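Local coordinates for protein lactaldehyde dehydrogenase (PDB 3PQA) that oxidises lactaldehyde to lactate with NAD(+), which it prefers to NADP, as a homotetrameric aldehyde dehydrogenase in the biosynthesis of coenzyme F420, at residues H322-V330 / I363-V373; N389-F400 / L414-S425. One frame throughout, in Å; residues are numbered along the deposited sequence.

Contact 1. Residues H322-V330 / I363-V373; sequences HAEWVEKVV and ILCKTETFAPV
H322 reaches from the helix to two successive carbonyls of the facing loop. Its chi1 of -174°, with CG anti to the backbone N, extends the imidazole toward the loop, where NE2 donates to F370 O at 3.1 Å. That oxygen lies near the ring plane, but NE2 stands above the carbonyl plane. A second, weak bond runs from H322 NE2 to T369 O (2.8 Å), bent to 129° at the hydrogen, so one N-H is shared between both acceptors. V326 CG2 of the same helix lies over one face of the imidazole, toward the rim.

W325 brings the rim of its six-membered ring to the loop, CZ3 meeting T369 CA at 3.8 Å and CH2 lying near E368 O and T367 CG2. T367 OG1 bonds back to I363 O (2.8 Å), while its CG2 points to the indole.

Elsewhere along the helix the valines pack on the loop: both methyls of V326 straddle A371 CB, V330 CG2 meets V373 CG2, and V329 CG1 packs on L364 CD2 at 3.8 Å. Helix 320-335 thus packs against the loop leading into strand 373-379 of the aldehyde dehydrogenase fold. The loop carries F370, whose side chain lies about 5 Å from that of C275, the probable catalytic cysteine.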
loop_
_atom_site.group_PDB
_atom_site.type_symbol
_atom_site.label_atom_id
_atom_site.label_comp_id
_atom_site.label_asym_id
_atom_site.label_seq_id
_atom_site.Cartn_x
_atom_site.Cartn_y
_atom_site.Cartn_z
ATOM N N HIS B 322 -35.140 29.522 2.738
ATOM C CA HIS B 322 -33.981 29.309 3.575
ATOM C C HIS B 322 -33.510 30.617 4.205
ATOM O O HIS B 322 -33.228 30.670 5.387
ATOM C CB HIS B 322 -32.848 28.638 2.796
ATOM C CG HIS B 322 -31.696 28.272 3.661
ATOM N ND1 HIS B 322 -31.834 27.451 4.754
ATOM C CD2 HIS B 322 -30.399 28.650 3.633
ATOM C CE1 HIS B 322 -30.670 27.341 5.366
ATOM N NE2 HIS B 322 -29.782 28.050 4.698
ATOM N N ALA B 323 -33.447 31.666 3.402
ATOM C CA ALA B 323 -33.026 32.986 3.873
ATOM C C ALA B 323 -33.906 33.488 5.029
ATOM O O ALA B 323 -33.400 34.064 5.991
ATOM C CB ALA B 323 -33.032 33.975 2.721
ATOM N N GLU B 324 -35.213 33.247 4.930
ATOM C CA GLU B 324 -36.171 33.652 5.963
ATOM C C GLU B 324 -35.928 32.868 7.243
ATOM O O GLU B 324 -35.962 33.421 8.337
ATOM C CB GLU B 324 -37.618 33.453 5.481
ATOM C CG GLU B 324 -38.018 34.391 4.344
ATOM C CD GLU B 324 -39.380 34.068 3.721
ATOM O OE1 GLU B 324 -39.817 32.894 3.761
ATOM O OE2 GLU B 324 -40.005 35.005 3.171
ATOM N N TRP B 325 -35.679 31.570 7.097
ATOM C CA TRP B 325 -35.337 30.740 8.230
ATOM C C TRP B 325 -34.051 31.250 8.900
ATOM O O TRP B 325 -34.000 31.371 10.121
ATOM C CB TRP B 325 -35.204 29.279 7.807
ATOM C CG TRP B 325 -34.753 28.381 8.905
ATOM C CD1 TRP B 325 -35.522 27.837 9.897
ATOM C CD2 TRP B 325 -33.412 27.917 9.132
ATOM N NE1 TRP B 325 -34.742 27.059 10.725
ATOM C CE2 TRP B 325 -33.445 27.090 10.277
ATOM C CE3 TRP B 325 -32.192 28.114 8.474
ATOM C CZ2 TRP B 325 -32.294 26.463 10.787
ATOM C CZ3 TRP B 325 -31.047 27.486 8.979
ATOM C CH2 TRP B 325 -31.111 26.671 10.121
ATOM N N VAL B 326 -33.032 31.564 8.098
ATOM C CA VAL B 326 -31.745 32.055 8.624
ATOM C C VAL B 326 -31.943 33.351 9.420
ATOM O O VAL B 326 -31.350 33.535 10.482
ATOM C CB VAL B 326 -30.700 32.271 7.500
ATOM C CG1 VAL B 326 -29.444 32.957 8.041
ATOM C CG2 VAL B 326 -30.308 30.936 6.873
ATOM N N GLU B 327 -32.788 34.226 8.879
ATOM C CA GLU B 327 -33.174 35.476 9.523
ATOM C C GLU B 327 -33.726 35.228 10.924
ATOM O O GLU B 327 -33.359 35.924 11.870
ATOM C CB GLU B 327 -34.217 36.175 8.655
ATOM C CG GLU B 327 -34.680 37.540 9.128
ATOM C CD GLU B 327 -35.516 38.234 8.063
ATOM O OE1 GLU B 327 -36.568 37.687 7.652
ATOM O OE2 GLU B 327 -35.112 39.324 7.625
ATOM N N LYS B 328 -34.600 34.229 11.041
ATOM C CA LYS B 328 -35.213 33.852 12.314
ATOM C C LYS B 328 -34.200 33.312 13.314
ATOM O O LYS B 328 -34.304 33.574 14.512
ATOM C CB LYS B 328 -36.322 32.824 12.098
ATOM C CG LYS B 328 -37.598 33.409 11.553
ATOM C CD LYS B 328 -38.486 32.326 10.983
ATOM C CE LYS B 328 -39.709 32.929 10.328
ATOM N NZ LYS B 328 -40.350 31.956 9.414
ATOM N N VAL B 329 -33.228 32.550 12.814
ATOM C CA VAL B 329 -32.184 31.988 13.654
ATOM C C VAL B 329 -31.288 33.108 14.180
ATOM O O VAL B 329 -30.912 33.115 15.353
ATOM C CB VAL B 329 -31.351 30.924 12.891
ATOM C CG1 VAL B 329 -30.221 30.406 13.750
ATOM C CG2 VAL B 329 -32.244 29.759 12.448
ATOM N N VAL B 330 -30.956 34.064 13.322
ATOM C CA VAL B 330 -30.166 35.217 13.762
ATOM C C VAL B 330 -30.922 36.000 14.852
ATOM O O VAL B 330 -30.358 36.316 15.896
ATOM C CB VAL B 330 -29.722 36.111 12.576
ATOM C CG1 VAL B 330 -29.012 37.373 13.066
ATOM C CG2 VAL B 330 -28.803 35.324 11.651
ATOM N N ILE B 363 -27.540 29.485 20.277
ATOM C CA ILE B 363 -28.136 28.630 19.241
ATOM C C ILE B 363 -27.229 28.414 18.009
ATOM O O ILE B 363 -27.217 27.325 17.427
ATOM C CB ILE B 363 -29.562 29.144 18.824
ATOM C CG1 ILE B 363 -30.289 28.139 17.925
ATOM C CG2 ILE B 363 -29.499 30.523 18.178
ATOM C CD1 ILE B 363 -30.701 26.856 18.634
ATOM N N LEU B 364 -26.458 29.438 17.635
ATOM C CA LEU B 364 -25.583 29.343 16.459
ATOM C C LEU B 364 -24.465 28.317 16.627
ATOM O O LEU B 364 -23.974 27.769 15.643
ATOM C CB LEU B 364 -24.973 30.702 16.109
ATOM C CG LEU B 364 -25.932 31.792 15.627
ATOM C CD1 LEU B 364 -25.212 33.126 15.448
ATOM C CD2 LEU B 364 -26.638 31.374 14.349
ATOM N N CYS B 365 -24.062 28.064 17.868
ATOM C CA CYS B 365 -23.021 27.060 18.149
ATOM C C CYS B 365 -23.516 25.615 17.946
ATOM O O CYS B 365 -22.723 24.671 17.956
ATOM C CB CYS B 365 -22.470 27.232 19.565
ATOM S SG CYS B 365 -21.666 28.813 19.848
ATOM N N LYS B 366 -24.827 25.446 17.778
ATOM C CA LYS B 366 -25.406 24.119 17.643
ATOM C C LYS B 366 -26.138 23.942 16.320
ATOM O O LYS B 366 -26.603 22.852 16.014
ATOM C CB LYS B 366 -26.371 23.834 18.807
ATOM C CG LYS B 366 -25.705 23.704 20.176
ATOM C CD LYS B 366 -24.782 22.459 20.248
ATOM C CE LYS B 366 -24.352 22.121 21.693
ATOM N NZ LYS B 366 -25.486 21.621 22.533
ATOM N N THR B 367 -26.221 25.004 15.530
ATOM C CA THR B 367 -27.083 25.008 14.352
ATOM C C THR B 367 -26.283 25.216 13.072
ATOM O O THR B 367 -25.578 26.223 12.923
ATOM C CB THR B 367 -28.174 26.108 14.477
ATOM O OG1 THR B 367 -28.888 25.940 15.709
ATOM C CG2 THR B 367 -29.156 26.066 13.304
ATOM N N GLU B 368 -26.390 24.263 12.149
ATOM C CA GLU B 368 -25.827 24.447 10.813
ATOM C C GLU B 368 -26.767 25.329 9.994
ATOM O O GLU B 368 -27.874 24.899 9.638
ATOM C CB GLU B 368 -25.603 23.105 10.102
ATOM C CG GLU B 368 -24.940 23.259 8.736
ATOM C CD GLU B 368 -24.691 21.938 8.012
ATOM O OE1 GLU B 368 -25.500 20.994 8.150
ATOM O OE2 GLU B 368 -23.687 21.852 7.291
ATOM N N THR B 369 -26.334 26.552 9.696
ATOM C CA THR B 369 -27.214 27.519 9.032
ATOM C C THR B 369 -27.059 27.530 7.503
ATOM O O THR B 369 -27.907 28.061 6.803
ATOM C CB THR B 369 -27.018 28.956 9.582
ATOM O OG1 THR B 369 -25.668 29.366 9.364
ATOM C CG2 THR B 369 -27.357 29.038 11.074
ATOM N N PHE B 370 -25.975 26.964 6.976
ATOM C CA PHE B 370 -25.720 27.044 5.530
ATOM C C PHE B 370 -25.950 28.478 5.049
ATOM O O PHE B 370 -26.770 28.744 4.155
ATOM C CB PHE B 370 -26.611 26.056 4.761
ATOM C CG PHE B 370 -25.846 24.954 4.073
ATOM C CD1 PHE B 370 -24.918 24.185 4.777
ATOM C CD2 PHE B 370 -26.060 24.688 2.727
ATOM C CE1 PHE B 370 -24.217 23.170 4.144
ATOM C CE2 PHE B 370 -25.357 23.673 2.085
ATOM C CZ PHE B 370 -24.432 22.921 2.794
ATOM N N ALA B 371 -25.260 29.410 5.695
ATOM C CA ALA B 371 -25.502 30.834 5.476
ATOM C C ALA B 371 -24.276 31.626 5.896
ATOM O O ALA B 371 -23.427 31.109 6.635
ATOM C CB ALA B 371 -26.698 31.292 6.280
ATOM N N PRO B 372 -24.182 32.890 5.443
ATOM C CA PRO B 372 -22.986 33.669 5.771
ATOM C C PRO B 372 -23.111 34.329 7.146
ATOM O O PRO B 372 -23.002 35.548 7.268
ATOM C CB PRO B 372 -22.945 34.714 4.656
ATOM C CG PRO B 372 -24.419 34.958 4.350
ATOM C CD PRO B 372 -25.078 33.609 4.508
ATOM N N VAL B 373 -23.358 33.501 8.158
ATOM C CA VAL B 373 -23.599 33.927 9.540
ATOM C C VAL B 373 -22.549 33.277 10.446
ATOM O O VAL B 373 -22.536 32.048 10.605
ATOM C CB VAL B 373 -25.014 33.513 10.032
ATOM C CG1 VAL B 373 -25.199 33.847 11.507
ATOM C CG2 VAL B 373 -26.102 34.164 9.177
#

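Contact 2. Residues N389-F400 / L414-S425; sequences NSTEYGLHSAIF and LEFGGVVINDSS
N389 and E415 lie against each other where segments 389-400 and 414-425 enter the sheet, with amide and carboxylate stacked and their planes 8° apart. N389 OD1 accepts the backbone N of E415 in a nearly straight bond (2.9 Å, 172°), while its ND2 binds N413 O; E415 OE1 continues to K438 in a salt bridge.

Main-chain bonds join the segments from G394 onward: G417 N donates to G394 O and G418 N to L395 O, leading into the regular parallel pairing of strands 396-400 and 418-421, with S397 N bonded to G418 O, V420 N to S397 O, I399 N to V420 O and N422 N to I399 O (2.8 Å). A water lies within hydrogen-bonding distance of both Y393 O and E415 O.

Among polar side chains, H396 ND1 donates to S425 O at 2.9 Å, the acceptor lying near the imidazole plane and ND1 in the carbonyl plane. The rest of that ring passes beside G418, CD2 coming to 3.5 Å from its CA. A chi1 of 57° brings S397 OG near G418 O in a weak hydrogen bond (3.4 Å), with L414 CD1 alongside.

Nonpolar packing centres on F416. S397 CB sits over one face of its ring, 3.7 Å from the centroid, in a CH-pi contact, and the water lies over the opposite face, toward the rim. Farther along, I399 CG2 meets I421 CG1 at 3.6 Å, the two side chains pointing the same way. The F400 ring packs obliquely on the backbone of N422 and D423, CZ 3.3 Å from D423 C.

This is a right-handed beta-alpha-beta crossover through helix 404-413. Strand 418-421 also pairs in parallel with a strand of the second subunit, so the sheet continues across the interface, as in the dimers of aldehyde dehydrogenases.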
loop_
_atom_site.group_PDB
_atom_site.type_symbol
_atom_site.label_atom_id
_atom_site.label_comp_id
_atom_site.label_asym_id
_atom_site.label_seq_id
_atom_site.Cartn_x
_atom_site.Cartn_y
_atom_site.Cartn_z
ATOM N N ASN B 389 -15.859 20.145 20.335
ATOM C CA ASN B 389 -16.383 18.766 20.295
ATOM C C ASN B 389 -17.813 18.621 20.804
ATOM O O ASN B 389 -18.338 17.508 20.886
ATOM C CB ASN B 389 -15.485 17.837 21.111
ATOM C CG ASN B 389 -14.155 17.551 20.433
ATOM O OD1 ASN B 389 -14.015 17.684 19.219
ATOM N ND2 ASN B 389 -13.195 17.096 21.213
ATOM N N SER B 390 -18.437 19.740 21.146
ATOM C CA SER B 390 -19.715 19.709 21.856
ATOM C C SER B 390 -20.968 19.520 20.984
ATOM O O SER B 390 -22.098 19.516 21.508
ATOM C CB SER B 390 -19.858 20.965 22.725
ATOM O OG SER B 390 -20.026 22.108 21.913
ATOM N N THR B 391 -20.788 19.370 19.669
ATOM C CA THR B 391 -21.929 19.222 18.763
ATOM C C THR B 391 -22.154 17.759 18.419
ATOM O O THR B 391 -21.330 16.903 18.729
ATOM C CB THR B 391 -21.786 20.028 17.433
ATOM O OG1 THR B 391 -20.906 19.335 16.528
ATOM C CG2 THR B 391 -21.270 21.439 17.685
ATOM N N GLU B 392 -23.279 17.492 17.765
ATOM C CA GLU B 392 -23.613 16.168 17.290
ATOM C C GLU B 392 -22.868 15.836 15.996
ATOM O O GLU B 392 -22.945 14.712 15.509
ATOM C CB GLU B 392 -25.127 16.064 17.066
ATOM C CG GLU B 392 -25.933 15.979 18.363
ATOM C CD GLU B 392 -27.293 15.342 18.150
ATOM O OE1 GLU B 392 -28.010 15.772 17.216
ATOM O OE2 GLU B 392 -27.642 14.407 18.915
ATOM N N TYR B 393 -22.155 16.817 15.450
ATOM C CA TYR B 393 -21.493 16.686 14.146
ATOM C C TYR B 393 -19.991 16.475 14.306
ATOM O O TYR B 393 -19.446 16.578 15.407
ATOM C CB TYR B 393 -21.748 17.930 13.295
ATOM C CG TYR B 393 -23.208 18.275 13.153
ATOM C CD1 TYR B 393 -24.057 17.482 12.384
ATOM C CD2 TYR B 393 -23.746 19.394 13.801
ATOM C CE1 TYR B 393 -25.425 17.796 12.263
ATOM C CE2 TYR B 393 -25.098 19.723 13.669
ATOM C CZ TYR B 393 -25.925 18.917 12.909
ATOM O OH TYR B 393 -27.261 19.248 12.795
ATOM N N GLY B 394 -19.318 16.182 13.196
ATOM C CA GLY B 394 -17.886 15.978 13.232
ATOM C C GLY B 394 -17.270 15.920 11.850
ATOM O O GLY B 394 -16.568 14.958 11.516
ATOM N N LEU B 395 -17.555 16.932 11.035
ATOM C CA LEU B 395 -16.981 17.004 9.688
ATOM C C LEU B 395 -15.560 17.604 9.686
ATOM O O LEU B 395 -14.587 16.857 9.782
ATOM C CB LEU B 395 -17.928 17.747 8.734
ATOM C CG LEU B 395 -17.568 17.645 7.250
ATOM C CD1 LEU B 395 -17.248 16.193 6.847
ATOM C CD2 LEU B 395 -18.684 18.197 6.396
ATOM N N HIS B 396 -15.426 18.933 9.596
ATOM C CA HIS B 396 -14.098 19.559 9.646
ATOM C C HIS B 396 -13.932 20.514 10.830
ATOM O O HIS B 396 -14.893 21.124 11.288
ATOM C CB HIS B 396 -13.825 20.303 8.338
ATOM C CG HIS B 396 -13.213 19.453 7.262
ATOM N ND1 HIS B 396 -12.540 19.991 6.188
ATOM C CD2 HIS B 396 -13.157 18.108 7.104
ATOM C CE1 HIS B 396 -12.103 19.017 5.407
ATOM N NE2 HIS B 396 -12.463 17.862 5.945
ATOM N N SER B 397 -12.692 20.640 11.296
ATOM C CA SER B 397 -12.324 21.623 12.294
ATOM C C SER B 397 -11.016 22.261 11.842
ATOM O O SER B 397 -10.342 21.742 10.943
ATOM C CB SER B 397 -12.148 20.942 13.651
ATOM O OG SER B 397 -11.186 19.899 13.576
ATOM N N ALA B 398 -10.666 23.393 12.438
ATOM C CA ALA B 398 -9.407 24.054 12.074
ATOM C C ALA B 398 -8.824 24.707 13.294
ATOM O O ALA B 398 -9.567 25.079 14.219
ATOM C CB ALA B 398 -9.619 25.109 10.961
ATOM N N ILE B 399 -7.506 24.845 13.274
ATOM C CA ILE B 399 -6.764 25.531 14.326
ATOM C C ILE B 399 -5.651 26.388 13.728
ATOM O O ILE B 399 -4.901 25.941 12.852
ATOM C CB ILE B 399 -6.186 24.541 15.365
ATOM C CG1 ILE B 399 -5.356 25.305 16.400
ATOM C CG2 ILE B 399 -5.342 23.448 14.701
ATOM C CD1 ILE B 399 -5.170 24.594 17.673
ATOM N N PHE B 400 -5.550 27.616 14.222
ATOM C CA PHE B 400 -4.523 28.539 13.789
ATOM C C PHE B 400 -3.588 28.720 14.962
ATOM O O PHE B 400 -4.004 29.185 16.029
ATOM C CB PHE B 400 -5.154 29.867 13.358
ATOM C CG PHE B 400 -6.002 29.748 12.116
ATOM C CD1 PHE B 400 -7.318 29.309 12.197
ATOM C CD2 PHE B 400 -5.464 30.068 10.866
ATOM C CE1 PHE B 400 -8.095 29.175 11.046
ATOM C CE2 PHE B 400 -6.233 29.947 9.704
ATOM C CZ PHE B 400 -7.561 29.519 9.800
ATOM N N LEU B 414 -9.414 16.732 18.568
ATOM C CA LEU B 414 -10.607 17.199 17.865
ATOM C C LEU B 414 -11.312 16.018 17.197
ATOM O O LEU B 414 -10.708 15.294 16.390
ATOM C CB LEU B 414 -10.226 18.266 16.827
ATOM C CG LEU B 414 -9.847 19.624 17.431
ATOM C CD1 LEU B 414 -9.186 20.481 16.391
ATOM C CD2 LEU B 414 -11.106 20.305 17.949
ATOM N N GLU B 415 -12.593 15.856 17.521
ATOM C CA GLU B 415 -13.391 14.712 17.091
ATOM C C GLU B 415 -14.029 15.001 15.727
ATOM O O GLU B 415 -15.243 15.186 15.607
ATOM C CB GLU B 415 -14.435 14.379 18.174
ATOM C CG GLU B 415 -13.809 13.771 19.437
ATOM C CD GLU B 415 -14.730 13.744 20.662
ATOM O OE1 GLU B 415 -15.885 14.212 20.588
ATOM O OE2 GLU B 415 -14.285 13.235 21.711
ATOM N N PHE B 416 -13.183 15.026 14.696
ATOM C CA PHE B 416 -13.596 15.429 13.350
ATOM C C PHE B 416 -12.979 14.531 12.290
ATOM O O PHE B 416 -11.901 13.948 12.505
ATOM C CB PHE B 416 -13.222 16.907 13.111
ATOM C CG PHE B 416 -14.079 17.852 13.900
ATOM C CD1 PHE B 416 -15.239 18.387 13.338
ATOM C CD2 PHE B 416 -13.768 18.150 15.238
ATOM C CE1 PHE B 416 -16.080 19.230 14.102
ATOM C CE2 PHE B 416 -14.596 18.987 16.001
ATOM C CZ PHE B 416 -15.736 19.537 15.424
ATOM N N GLY B 417 -13.649 14.434 11.142
ATOM C CA GLY B 417 -13.086 13.742 9.974
ATOM C C GLY B 417 -11.882 14.435 9.350
ATOM O O GLY B 417 -11.039 13.784 8.706
ATOM N N GLY B 418 -11.822 15.755 9.503
ATOM C CA GLY B 418 -10.689 16.534 9.022
ATOM C C GLY B 418 -10.291 17.601 10.025
ATOM O O GLY B 418 -11.135 18.232 10.660
ATOM N N VAL B 419 -8.987 17.787 10.172
ATOM C CA VAL B 419 -8.450 18.869 10.992
ATOM C C VAL B 419 -7.471 19.662 10.148
ATOM O O VAL B 419 -6.453 19.113 9.665
ATOM C CB VAL B 419 -7.694 18.354 12.226
ATOM C CG1 VAL B 419 -7.133 19.546 13.049
ATOM C CG2 VAL B 419 -8.605 17.473 13.085
ATOM N N VAL B 420 -7.753 20.954 9.992
ATOM C CA VAL B 420 -6.910 21.820 9.163
ATOM C C VAL B 420 -6.095 22.737 10.085
ATOM O O VAL B 420 -6.656 23.388 10.957
ATOM C CB VAL B 420 -7.768 22.662 8.186
ATOM C CG1 VAL B 420 -6.893 23.405 7.161
ATOM C CG2 VAL B 420 -8.787 21.784 7.456
ATOM N N ILE B 421 -4.780 22.773 9.887
ATOM C CA ILE B 421 -3.901 23.615 10.693
ATOM C C ILE B 421 -3.440 24.790 9.829
ATOM O O ILE B 421 -2.891 24.599 8.741
ATOM C CB ILE B 421 -2.709 22.803 11.268
ATOM C CG1 ILE B 421 -3.240 21.774 12.289
ATOM C CG2 ILE B 421 -1.652 23.746 11.881
ATOM C CD1 ILE B 421 -2.354 20.541 12.500
ATOM N N ASN B 422 -3.735 25.997 10.306
ATOM C CA ASN B 422 -3.384 27.253 9.632
ATOM C C ASN B 422 -4.078 27.532 8.287
ATOM O O ASN B 422 -3.631 28.354 7.492
ATOM C CB ASN B 422 -1.852 27.439 9.595
ATOM C CG ASN B 422 -1.288 27.710 10.979
ATOM O OD1 ASN B 422 -1.968 28.309 11.809
ATOM N ND2 ASN B 422 -0.052 27.263 11.243
ATOM N N ASP B 423 -5.216 26.878 8.074
ATOM C CA ASP B 423 -6.187 27.284 7.049
ATOM C C ASP B 423 -7.551 26.954 7.654
ATOM O O ASP B 423 -7.604 26.249 8.664
ATOM C CB ASP B 423 -5.935 26.544 5.722
ATOM C CG ASP B 423 -6.653 27.177 4.528
ATOM O OD1 ASP B 423 -7.336 28.214 4.681
ATOM O OD2 ASP B 423 -6.527 26.613 3.421
ATOM N N SER B 424 -8.643 27.470 7.085
ATOM C CA SER B 424 -9.972 27.268 7.694
ATOM C C SER B 424 -10.483 25.854 7.425
ATOM O O SER B 424 -9.886 25.100 6.655
ATOM C CB SER B 424 -10.998 28.281 7.161
ATOM O OG SER B 424 -11.508 27.847 5.908
ATOM N N SER B 425 -11.617 25.526 8.042
ATOM C CA SER B 425 -12.282 24.240 7.832
ATOM C C SER B 425 -12.664 23.996 6.376
ATOM O O SER B 425 -12.852 22.839 5.972
ATOM C CB SER B 425 -13.524 24.132 8.715
ATOM O OG SER B 425 -14.425 25.189 8.461
HETATM O O HOH W 1 -17.241 16.583 16.998
#

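Overall arrangement
Contact 1 closes before contact 2 opens along the chain, and their centres lie 20 Å apart. They nevertheless touch: K366 CE of the 363-373 loop packs on S390 O at 3.5 Å, and C365 O meets T391 CG2 at 3.6 Å. Contact 1 sits beside the sheet that contains contact 2, its loop running into strand 373-379, which connects through 278-284 and 246-250 to 396-400. Each also approaches the probable active site. The side chains of F370 and L395 come within about 5 and 4 Å of that of C275, while those of E368 and Y393 lie about 5 and 3 Å from that of S223, a predicted NAD(+)-binding residue.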